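Local coordinates for TBC1 domain family member 22A (Homo sapiens, PDB 2QFZ), which probably acts as a GTPase-activating protein for Rab-family GTPases through its TBC domain, and also forms homodimers and binds 14-3-3 proteins, at residues M58-L63 and L266-Q271; D152-F157 and W193-L198; R248-L253 and H279-V284. One frame throughout, in Å; residues are numbered along the deposited sequence.

Overall arrangement
All three contacts are buried in the all-helical TBC domain. Interaction 1 joins helix 56-63 to helix 260-270, interaction 2 joins helix 150-162 to helix 181-200, and interaction 3 joins helix 242-251, with the turn after it, to helix 276-291. Along the chain, both segments of interaction 2 fall between those of interaction 1, whereas the segments of interactions 1 and 3 alternate. Centres of interactions 1 and 2 lie about 11 Å apart, where Trp267 packs on Pro156, Phe157 and Leu198; interaction 3 is about 15 Å from interaction 2 and about 16 Å from interaction 1. Tyr270-His281 and Asp152-Asn252 probably form hydrogen bonds between them, making one continuous core from helices distant in sequence.

Interaction 1: M58-L63 and L266-Q271; sequences MTWKLL and LWDTYQ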
loop_
_atom_site.group_PDB
_atom_site.type_symbol
_atom_site.label_atom_id
_atom_site.label_comp_id
_atom_site.label_asym_id
_atom_site.label_seq_id
_atom_site.Cartn_x
_atom_site.Cartn_y
_atom_site.Cartn_z
ATOM N N MET A 58 -14.681 2.639 -6.009
ATOM C CA MET A 58 -15.368 3.791 -5.363
ATOM C C MET A 58 -15.219 3.780 -3.821
ATOM O O MET A 58 -15.163 4.840 -3.189
ATOM C CB MET A 58 -16.847 3.794 -5.748
ATOM C CG MET A 58 -17.700 4.946 -5.173
ATOM S SD MET A 58 -17.094 6.646 -5.435
ATOM C CE MET A 58 -17.112 6.749 -7.243
ATOM N N THR A 59 -15.245 2.588 -3.202
ATOM C CA THR A 59 -15.012 2.494 -1.753
ATOM C C THR A 59 -13.639 3.088 -1.356
ATOM O O THR A 59 -13.573 3.953 -0.490
ATOM C CB THR A 59 -15.200 1.064 -1.225
ATOM O OG1 THR A 59 -16.504 0.591 -1.561
ATOM C CG2 THR A 59 -15.051 0.996 0.311
ATOM N N TRP A 60 -12.558 2.658 -2.008
ATOM C CA TRP A 60 -11.237 3.261 -1.762
ATOM C C TRP A 60 -11.211 4.779 -1.939
ATOM O O TRP A 60 -10.612 5.531 -1.124
ATOM C CB TRP A 60 -10.179 2.620 -2.672
ATOM C CG TRP A 60 -9.676 1.295 -2.229
ATOM C CD1 TRP A 60 -10.301 0.412 -1.427
ATOM C CD2 TRP A 60 -8.425 0.682 -2.602
ATOM N NE1 TRP A 60 -9.515 -0.694 -1.220
ATOM C CE2 TRP A 60 -8.358 -0.560 -1.934
ATOM C CE3 TRP A 60 -7.323 1.105 -3.346
ATOM C CZ2 TRP A 60 -7.249 -1.404 -2.026
ATOM C CZ3 TRP A 60 -6.217 0.259 -3.451
ATOM C CH2 TRP A 60 -6.197 -0.986 -2.802
ATOM N N LYS A 61 -11.843 5.248 -2.999
ATOM C CA LYS A 61 -11.975 6.690 -3.204
ATOM C C LYS A 61 -12.704 7.415 -2.091
ATOM O O LYS A 61 -12.302 8.521 -1.716
ATOM C CB LYS A 61 -12.605 7.007 -4.548
ATOM C CG LYS A 61 -11.690 6.667 -5.697
ATOM C CD LYS A 61 -12.356 6.930 -7.063
ATOM C CE LYS A 61 -11.750 6.020 -8.101
ATOM N NZ LYS A 61 -12.178 6.436 -9.459
ATOM N N LEU A 62 -13.759 6.825 -1.549
ATOM C CA LEU A 62 -14.464 7.462 -0.442
ATOM C C LEU A 62 -13.710 7.398 0.895
ATOM O O LEU A 62 -13.665 8.405 1.634
ATOM C CB LEU A 62 -15.871 6.912 -0.260
ATOM C CG LEU A 62 -16.824 7.280 -1.381
ATOM C CD1 LEU A 62 -18.065 6.368 -1.336
ATOM C CD2 LEU A 62 -17.194 8.810 -1.325
ATOM N N LEU A 63 -13.136 6.237 1.195
ATOM C CA LEU A 63 -12.450 6.005 2.464
ATOM C C LEU A 63 -11.156 6.809 2.560
ATOM O O LEU A 63 -10.792 7.235 3.632
ATOM C CB LEU A 63 -12.174 4.507 2.676
ATOM C CG LEU A 63 -13.332 3.593 3.040
ATOM C CD1 LEU A 63 -12.871 2.127 3.121
ATOM C CD2 LEU A 63 -13.936 4.024 4.338
ATOM N N LEU A 266 -5.156 -6.378 2.120
ATOM C CA LEU A 266 -4.552 -5.677 3.226
ATOM C C LEU A 266 -4.924 -4.186 3.227
ATOM O O LEU A 266 -5.303 -3.635 4.285
ATOM C CB LEU A 266 -3.034 -5.853 3.132
ATOM C CG LEU A 266 -2.133 -5.965 4.374
ATOM C CD1 LEU A 266 -2.427 -7.187 5.230
ATOM C CD2 LEU A 266 -0.606 -5.955 3.926
ATOM N N TRP A 267 -4.876 -3.535 2.056
ATOM C CA TRP A 267 -5.161 -2.078 2.015
ATOM C C TRP A 267 -6.650 -1.749 2.207
ATOM O O TRP A 267 -6.936 -0.630 2.622
ATOM C CB TRP A 267 -4.568 -1.375 0.768
ATOM C CG TRP A 267 -3.059 -1.263 0.774
ATOM C CD1 TRP A 267 -2.175 -1.939 1.562
ATOM C CD2 TRP A 267 -2.270 -0.451 -0.088
ATOM N NE1 TRP A 267 -0.875 -1.581 1.243
ATOM C CE2 TRP A 267 -0.923 -0.671 0.229
ATOM C CE3 TRP A 267 -2.580 0.480 -1.083
ATOM C CZ2 TRP A 267 0.108 -0.006 -0.420
ATOM C CZ3 TRP A 267 -1.550 1.126 -1.728
ATOM C CH2 TRP A 267 -0.244 0.879 -1.417
ATOM N N ASP A 268 -7.578 -2.716 1.966
ATOM C CA ASP A 268 -9.002 -2.572 2.340
ATOM C C ASP A 268 -9.093 -2.226 3.838
ATOM O O ASP A 268 -9.744 -1.261 4.264
ATOM C CB ASP A 268 -9.816 -3.844 2.125
ATOM C CG ASP A 268 -10.065 -4.188 0.684
ATOM O OD1 ASP A 268 -9.796 -3.408 -0.254
ATOM O OD2 ASP A 268 -10.534 -5.326 0.481
ATOM N N THR A 269 -8.406 -3.019 4.646
ATOM C CA THR A 269 -8.400 -2.817 6.075
ATOM C C THR A 269 -7.599 -1.616 6.510
ATOM O O THR A 269 -8.037 -0.892 7.416
ATOM C CB THR A 269 -7.881 -4.071 6.774
ATOM O OG1 THR A 269 -8.706 -5.146 6.359
ATOM C CG2 THR A 269 -7.971 -3.928 8.315
ATOM N N TYR A 270 -6.418 -1.391 5.905
ATOM C CA TYR A 270 -5.668 -0.155 6.213
ATOM C C TYR A 270 -6.500 1.119 6.040
ATOM O O TYR A 270 -6.356 2.070 6.813
ATOM C CB TYR A 270 -4.357 -0.009 5.429
ATOM C CG TYR A 270 -3.226 -0.937 5.846
ATOM C CD1 TYR A 270 -3.349 -1.797 6.921
ATOM C CD2 TYR A 270 -2.024 -0.941 5.157
ATOM C CE1 TYR A 270 -2.316 -2.636 7.291
ATOM C CE2 TYR A 270 -0.981 -1.786 5.515
ATOM C CZ TYR A 270 -1.145 -2.628 6.582
ATOM O OH TYR A 270 -0.170 -3.456 6.960
ATOM N N GLN A 271 -7.329 1.160 5.013
ATOM C CA GLN A 271 -8.152 2.349 4.735
ATOM C C GLN A 271 -9.405 2.443 5.649
ATOM O O GLN A 271 -10.054 3.459 5.688
ATOM C CB GLN A 271 -8.537 2.365 3.247
ATOM C CG GLN A 271 -7.551 3.144 2.427
ATOM C CD GLN A 271 -7.589 2.821 0.995
ATOM O OE1 GLN A 271 -7.860 1.688 0.625
ATOM N NE2 GLN A 271 -7.278 3.803 0.149
#
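Trp60 reaches across from helix 56-63, Asp268 meeting the edge of its indole and Gln271 one of its faces. Its CG stands anti to the carbonyl carbon (chi1 -79°), which carries the ring off the helix and toward the partner. The pyrrole N-H then points at the Asp268 carboxylate: NE1 donates to OD1 over 2.9 Å in a moderately bent bond (152° at the hydrogen), with the acceptor close to the ring plane and the oxygen using its anti lone pair. Tryptophan suits the place because one side chain supplies both this donor and a broad apolar surface. Its six-membered ring uses that surface against Trp267, whose CB is 3.9 Å from Trp60 CZ2, while the amide end of Gln271 comes down over one face of the indole, the two planes crossing steeply at 71°. A leucine in place of Trp60 would probably leave Asp268 OD1 without its indole donor and open a gap beside Trp267 and under the Gln271 amide. One helical turn on, Leu63 closes the contact more modestly: its CB, the foot of the side chain, rests 3.8 Å from Gln271 O, with both methyl branches close behind. Arg56 and Trp60 fit the Arg-x-x-x-Trp motif of TBC domains, and both grip the same acidic oxygen, since Arg56 NE forms a salt bridge with Asp268 OD1 while Ile51 N bonds OD2. So many donors around a buried carboxylate are likely to favour its ionised form. Helix 40-47 packs on Leu63 through Arg44 and Ser47, helix 150-162 meets both tryptophans through Val160, Leu153 and Pro156, and helix 276-291 lies against Gln271 through Phe277.

Interaction 2: D152-F157 and W193-L198; sequences DLVTPF and WCMSKL
Phe157 is the main bump of this contact, standing out from helix 150-162 into a hollow made by Cys194, Met195 and Leu198 on helix 181-200. One face of its ring lies over the backbone between Cys194 and Met195, with Met195 N 3.8 Å above the ring plane and offset toward the rim. Cys194 supplies one wall, its CB 3.6 Å from Phe157 CD1; small as it is, cysteine lets the ring settle close to the main chain. The far wall is Leu198, whose CD1 comes to the ring edge, 3.6 Å from Phe157 CE2. Phenylalanine suits the hollow because its flat ring can lay a face along the backbone while its edge meets this methyl. The two helices belong to the all-helical TBC domain, and their short segments run at 127° to each other, with axes 9.5 Å apart at closest approach. Pro156 has no N-H to offer the preceding turn, and helix 150-162 is kinked there, just before Phe157. Leu153, in the turn before the kink, meets Leu198 across the contact tip to tip, their chains crossing at about a right angle, with Leu153 CD1 4.1 Å from Leu198 CD2. Met195 reaches back the other way: CG is anti to its backbone N (chi1 -164°), and the extended chain carries SD past Leu153 O to a tight 3.4 Å from Val154 CG2, the bend at chi3 then turning only the terminal methyl CE. Trp137 of helix 124-140 also touches Met195, while Trp267 of helix 260-270 packs against both Phe157 and Leu198.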
loop_
_atom_site.group_PDB
_atom_site.type_symbol
_atom_site.label_atom_id
_atom_site.label_comp_id
_atom_site.label_asym_id
_atom_site.label_seq_id
_atom_site.Cartn_x
_atom_site.Cartn_y
_atom_site.Cartn_z
ATOM N N ASP A 152 6.389 1.401 -5.669
ATOM C CA ASP A 152 5.472 0.278 -5.355
ATOM C C ASP A 152 4.070 0.743 -4.887
ATOM O O ASP A 152 3.035 0.110 -5.182
ATOM C CB ASP A 152 6.052 -0.609 -4.230
ATOM C CG ASP A 152 6.914 -1.773 -4.740
ATOM O OD1 ASP A 152 6.817 -2.160 -5.936
ATOM O OD2 ASP A 152 7.674 -2.331 -3.900
ATOM N N LEU A 153 4.025 1.829 -4.152
ATOM C CA LEU A 153 2.743 2.301 -3.640
ATOM C C LEU A 153 1.792 2.785 -4.752
ATOM O O LEU A 153 0.594 2.928 -4.513
ATOM C CB LEU A 153 2.954 3.361 -2.554
ATOM C CG LEU A 153 3.965 2.992 -1.470
ATOM C CD1 LEU A 153 4.032 4.081 -0.460
ATOM C CD2 LEU A 153 3.704 1.694 -0.800
ATOM N N VAL A 154 2.309 2.994 -5.972
ATOM C CA VAL A 154 1.467 3.334 -7.127
ATOM C C VAL A 154 0.606 2.133 -7.549
ATOM O O VAL A 154 -0.541 2.291 -7.928
ATOM C CB VAL A 154 2.321 3.780 -8.380
ATOM C CG1 VAL A 154 1.400 4.082 -9.606
ATOM C CG2 VAL A 154 3.202 4.985 -8.068
ATOM N N THR A 155 1.185 0.934 -7.498
ATOM C CA THR A 155 0.589 -0.263 -8.147
ATOM C C THR A 155 -0.808 -0.685 -7.653
ATOM O O THR A 155 -1.666 -0.995 -8.459
ATOM C CB THR A 155 1.584 -1.471 -8.086
ATOM O OG1 THR A 155 2.881 -1.016 -8.497
ATOM C CG2 THR A 155 1.127 -2.650 -8.953
ATOM N N PRO A 156 -1.047 -0.730 -6.326
ATOM C CA PRO A 156 -2.380 -1.131 -5.938
ATOM C C PRO A 156 -3.507 -0.163 -6.368
ATOM O O PRO A 156 -4.560 -0.605 -6.805
ATOM C CB PRO A 156 -2.267 -1.229 -4.421
ATOM C CG PRO A 156 -0.794 -1.416 -4.204
ATOM C CD PRO A 156 -0.192 -0.536 -5.151
ATOM N N PHE A 157 -3.294 1.135 -6.255
ATOM C CA PHE A 157 -4.299 2.086 -6.738
ATOM C C PHE A 157 -4.558 1.891 -8.268
ATOM O O PHE A 157 -5.681 1.819 -8.725
ATOM C CB PHE A 157 -3.846 3.502 -6.404
ATOM C CG PHE A 157 -3.784 3.782 -4.941
ATOM C CD1 PHE A 157 -4.945 3.846 -4.198
ATOM C CD2 PHE A 157 -2.584 3.973 -4.302
ATOM C CE1 PHE A 157 -4.920 4.123 -2.831
ATOM C CE2 PHE A 157 -2.552 4.243 -2.921
ATOM C CZ PHE A 157 -3.720 4.330 -2.202
ATOM N N TRP A 193 -3.903 11.090 -6.885
ATOM C CA TRP A 193 -4.491 11.721 -5.701
ATOM C C TRP A 193 -4.620 10.765 -4.526
ATOM O O TRP A 193 -4.398 11.148 -3.388
ATOM C CB TRP A 193 -5.841 12.388 -6.022
ATOM C CG TRP A 193 -5.716 13.613 -6.890
ATOM C CD1 TRP A 193 -6.192 13.759 -8.158
ATOM C CD2 TRP A 193 -5.050 14.851 -6.569
ATOM N NE1 TRP A 193 -5.914 14.994 -8.627
ATOM C CE2 TRP A 193 -5.192 15.687 -7.684
ATOM C CE3 TRP A 193 -4.360 15.328 -5.443
ATOM C CZ2 TRP A 193 -4.658 17.002 -7.725
ATOM C CZ3 TRP A 193 -3.834 16.644 -5.474
ATOM C CH2 TRP A 193 -3.992 17.456 -6.608
ATOM N N CYS A 194 -4.970 9.526 -4.803
ATOM C CA CYS A 194 -5.142 8.511 -3.758
ATOM C C CYS A 194 -3.812 8.071 -3.163
ATOM O O CYS A 194 -3.695 7.997 -1.944
ATOM C CB CYS A 194 -5.981 7.343 -4.289
ATOM S SG CYS A 194 -7.753 7.805 -4.429
ATOM N N MET A 195 -2.810 7.860 -4.007
ATOM C CA MET A 195 -1.422 7.693 -3.553
ATOM C C MET A 195 -0.927 8.878 -2.725
ATOM O O MET A 195 -0.352 8.677 -1.663
ATOM C CB MET A 195 -0.478 7.440 -4.728
ATOM C CG MET A 195 0.882 6.880 -4.359
ATOM S SD MET A 195 2.186 7.154 -5.608
ATOM C CE MET A 195 2.257 8.989 -5.630
ATOM N N SER A 196 -1.186 10.108 -3.175
ATOM C CA SER A 196 -0.837 11.293 -2.390
ATOM C C SER A 196 -1.432 11.301 -0.992
ATOM O O SER A 196 -0.772 11.680 -0.047
ATOM C CB SER A 196 -1.208 12.603 -3.113
ATOM O OG SER A 196 -0.410 12.754 -4.258
ATOM N N LYS A 197 -2.669 10.870 -0.878
ATOM C CA LYS A 197 -3.376 10.799 0.376
ATOM C C LYS A 197 -2.744 9.746 1.336
ATOM O O LYS A 197 -2.498 10.015 2.518
ATOM C CB LYS A 197 -4.851 10.476 0.074
ATOM C CG LYS A 197 -5.840 11.233 0.871
ATOM C CD LYS A 197 -6.239 12.527 0.178
ATOM C CE LYS A 197 -7.129 13.403 1.077
ATOM N NZ LYS A 197 -7.165 14.852 0.618
ATOM N N LEU A 198 -2.511 8.546 0.821
ATOM C CA LEU A 198 -1.701 7.547 1.521
ATOM C C LEU A 198 -0.372 8.151 2.031
ATOM O O LEU A 198 -0.041 8.021 3.188
ATOM C CB LEU A 198 -1.422 6.385 0.586
ATOM C CG LEU A 198 -0.736 5.124 1.159
ATOM C CD1 LEU A 198 -0.733 3.975 0.116
ATOM C CD2 LEU A 198 0.713 5.392 1.573
#

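Interaction 3: R248-L253 and H279-V284; sequences RWMNNL and HFHLYV
The imidazole of His281 meets Trp249, Met250 and Leu253, each from its own direction. CG is anti to the backbone N (chi1 -176°), which sends the ring out from helix 276-291 and, within the all-helical TBC domain, ties that helix to the C-terminal end of helix 242-251 and its following turn. Leu253 covers a face: its CD2 stands 3.7 Å above the ring, almost over the centre and 11° off the normal, a CH-pi contact. Leu253 has left the helix with positive phi (53°), and this turn of the chain sets its branched side chain beside the histidine. Met250 comes instead to the rim, its chain bent at chi2 so that SD lies 3.6 Å from His281 CD2, a sulfur-aromatic contact. Also at the rim is the carbonyl of Trp249. His281 NE2 donates to Trp249 O over 3.0 Å, with the oxygen near the imidazole plane although the donor stands above the carbonyl plane. That oxygen belongs to the last turn of its helix, where Leu253 N bonds weakly to Met250 O rather than to Trp249 O, and the histidine supplies it with a donor. Histidine suits the site because its flat ring offers apolar faces and polar edges together. On the other nitrogen, Tyr270 OH is hydrogen-bonded to His281 ND1, so both ring nitrogens have partners and the ring's rotation is fixed. With NE2 as donor, the pattern is consistent with a neutral imidazole whose ND1 accepts, and the nearby carbonyl end of the helix would be expected to polarise the N-H further.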
loop_
_atom_site.group_PDB
_atom_site.type_symbol
_atom_site.label_atom_id
_atom_site.label_comp_id
_atom_site.label_asym_id
_atom_site.label_seq_id
_atom_site.Cartn_x
_atom_site.Cartn_y
_atom_site.Cartn_z
ATOM N N ARG A 248 12.640 -2.709 4.597
ATOM C CA ARG A 248 11.789 -2.943 3.419
ATOM C C ARG A 248 10.297 -3.132 3.750
ATOM O O ARG A 248 9.433 -2.748 2.990
ATOM C CB ARG A 248 12.309 -4.130 2.635
ATOM C CG ARG A 248 12.029 -4.022 1.140
ATOM C CD ARG A 248 12.829 -5.041 0.369
ATOM N NE ARG A 248 12.367 -6.391 0.643
ATOM C CZ ARG A 248 12.998 -7.497 0.237
ATOM N NH1 ARG A 248 14.145 -7.428 -0.437
ATOM N NH2 ARG A 248 12.499 -8.670 0.525
ATOM N N TRP A 249 9.999 -3.732 4.888
ATOM C CA TRP A 249 8.626 -3.966 5.296
ATOM C C TRP A 249 7.938 -2.592 5.511
ATOM O O TRP A 249 6.762 -2.466 5.266
ATOM C CB TRP A 249 8.567 -4.784 6.628
ATOM C CG TRP A 249 9.069 -6.266 6.579
ATOM C CD1 TRP A 249 9.757 -6.853 5.588
ATOM C CD2 TRP A 249 8.907 -7.276 7.602
ATOM N NE1 TRP A 249 10.053 -8.163 5.904
ATOM C CE2 TRP A 249 9.531 -8.436 7.144
ATOM C CE3 TRP A 249 8.243 -7.307 8.845
ATOM C CZ2 TRP A 249 9.564 -9.607 7.887
ATOM C CZ3 TRP A 249 8.253 -8.492 9.584
ATOM C CH2 TRP A 249 8.916 -9.619 9.101
ATOM N N MET A 250 8.664 -1.603 6.038
ATOM C CA MET A 250 8.084 -0.249 6.314
ATOM C C MET A 250 8.093 0.641 5.076
ATOM O O MET A 250 7.101 1.258 4.762
ATOM C CB MET A 250 8.858 0.494 7.406
ATOM C CG MET A 250 8.865 -0.211 8.751
ATOM S SD MET A 250 7.250 -0.766 9.274
ATOM C CE MET A 250 7.662 -1.632 10.784
ATOM N N ASN A 251 9.238 0.676 4.403
ATOM C CA ASN A 251 9.501 1.484 3.208
ATOM C C ASN A 251 8.567 1.168 2.027
ATOM O O ASN A 251 8.104 2.078 1.315
ATOM C CB ASN A 251 10.965 1.254 2.786
ATOM C CG ASN A 251 11.441 2.260 1.758
ATOM O OD1 ASN A 251 11.559 3.473 2.058
ATOM N ND2 ASN A 251 11.732 1.770 0.546
ATOM N N ASN A 252 8.295 -0.130 1.845
ATOM C CA ASN A 252 7.466 -0.641 0.757
ATOM C C ASN A 252 6.073 -1.121 1.207
ATOM O O ASN A 252 5.342 -1.724 0.402
ATOM C CB ASN A 252 8.190 -1.814 0.054
ATOM C CG ASN A 252 9.498 -1.377 -0.657
ATOM O OD1 ASN A 252 10.496 -1.013 -0.016
ATOM N ND2 ASN A 252 9.490 -1.436 -1.987
ATOM N N LEU A 253 5.749 -0.927 2.497
ATOM C CA LEU A 253 4.464 -1.345 3.101
ATOM C C LEU A 253 4.133 -2.837 2.851
ATOM O O LEU A 253 3.004 -3.187 2.518
ATOM C CB LEU A 253 3.298 -0.448 2.683
ATOM C CG LEU A 253 3.357 0.982 3.255
ATOM C CD1 LEU A 253 2.155 1.734 2.753
ATOM C CD2 LEU A 253 3.404 1.056 4.809
ATOM N N HIS A 279 -0.007 3.440 11.650
ATOM C CA HIS A 279 0.012 2.875 12.997
ATOM C C HIS A 279 -0.365 1.388 12.941
ATOM O O HIS A 279 0.416 0.536 13.353
ATOM C CB HIS A 279 -0.967 3.682 13.871
ATOM C CG HIS A 279 -1.124 3.179 15.278
ATOM N ND1 HIS A 279 -2.349 2.786 15.796
ATOM C CD2 HIS A 279 -0.230 3.052 16.295
ATOM C CE1 HIS A 279 -2.195 2.424 17.060
ATOM N NE2 HIS A 279 -0.920 2.579 17.389
ATOM N N PHE A 280 -1.544 1.069 12.396
ATOM C CA PHE A 280 -1.941 -0.347 12.284
ATOM C C PHE A 280 -0.900 -1.219 11.561
ATOM O O PHE A 280 -0.706 -2.353 11.951
ATOM C CB PHE A 280 -3.306 -0.523 11.641
ATOM C CG PHE A 280 -3.931 -1.864 11.903
ATOM C CD1 PHE A 280 -4.016 -2.373 13.203
ATOM C CD2 PHE A 280 -4.409 -2.639 10.857
ATOM C CE1 PHE A 280 -4.570 -3.626 13.453
ATOM C CE2 PHE A 280 -5.003 -3.892 11.104
ATOM C CZ PHE A 280 -5.086 -4.366 12.403
ATOM N N HIS A 281 -0.251 -0.673 10.529
ATOM C CA HIS A 281 0.834 -1.349 9.821
ATOM C C HIS A 281 1.877 -1.974 10.728
ATOM O O HIS A 281 2.348 -3.093 10.464
ATOM C CB HIS A 281 1.512 -0.419 8.775
ATOM C CG HIS A 281 2.564 -1.106 7.956
ATOM N ND1 HIS A 281 2.270 -2.133 7.093
ATOM C CD2 HIS A 281 3.905 -0.920 7.875
ATOM C CE1 HIS A 281 3.387 -2.600 6.565
ATOM N NE2 HIS A 281 4.396 -1.874 7.013
ATOM N N LEU A 282 2.277 -1.263 11.781
ATOM C CA LEU A 282 3.210 -1.806 12.771
ATOM C C LEU A 282 2.782 -3.172 13.323
ATOM O O LEU A 282 3.571 -4.073 13.409
ATOM C CB LEU A 282 3.365 -0.853 13.954
ATOM C CG LEU A 282 3.891 0.556 13.735
ATOM C CD1 LEU A 282 4.566 1.032 15.007
ATOM C CD2 LEU A 282 4.862 0.636 12.564
ATOM N N TYR A 283 1.511 -3.291 13.691
ATOM C CA TYR A 283 0.956 -4.517 14.273
ATOM C C TYR A 283 0.842 -5.621 13.265
ATOM O O TYR A 283 0.928 -6.752 13.649
ATOM C CB TYR A 283 -0.425 -4.246 14.876
ATOM C CG TYR A 283 -0.326 -3.278 15.986
ATOM C CD1 TYR A 283 0.070 -3.685 17.269
ATOM C CD2 TYR A 283 -0.562 -1.947 15.771
ATOM C CE1 TYR A 283 0.216 -2.741 18.324
ATOM C CE2 TYR A 283 -0.428 -1.008 16.811
ATOM C CZ TYR A 283 -0.040 -1.421 18.068
ATOM O OH TYR A 283 0.048 -0.488 19.070
ATOM N N VAL A 284 0.593 -5.281 11.991
ATOM C CA VAL A 284 0.602 -6.256 10.912
ATOM C C VAL A 284 2.026 -6.809 10.729
ATOM O O VAL A 284 2.219 -8.035 10.504
ATOM C CB VAL A 284 0.011 -5.667 9.576
ATOM C CG1 VAL A 284 0.177 -6.661 8.399
ATOM C CG2 VAL A 284 -1.458 -5.302 9.771
#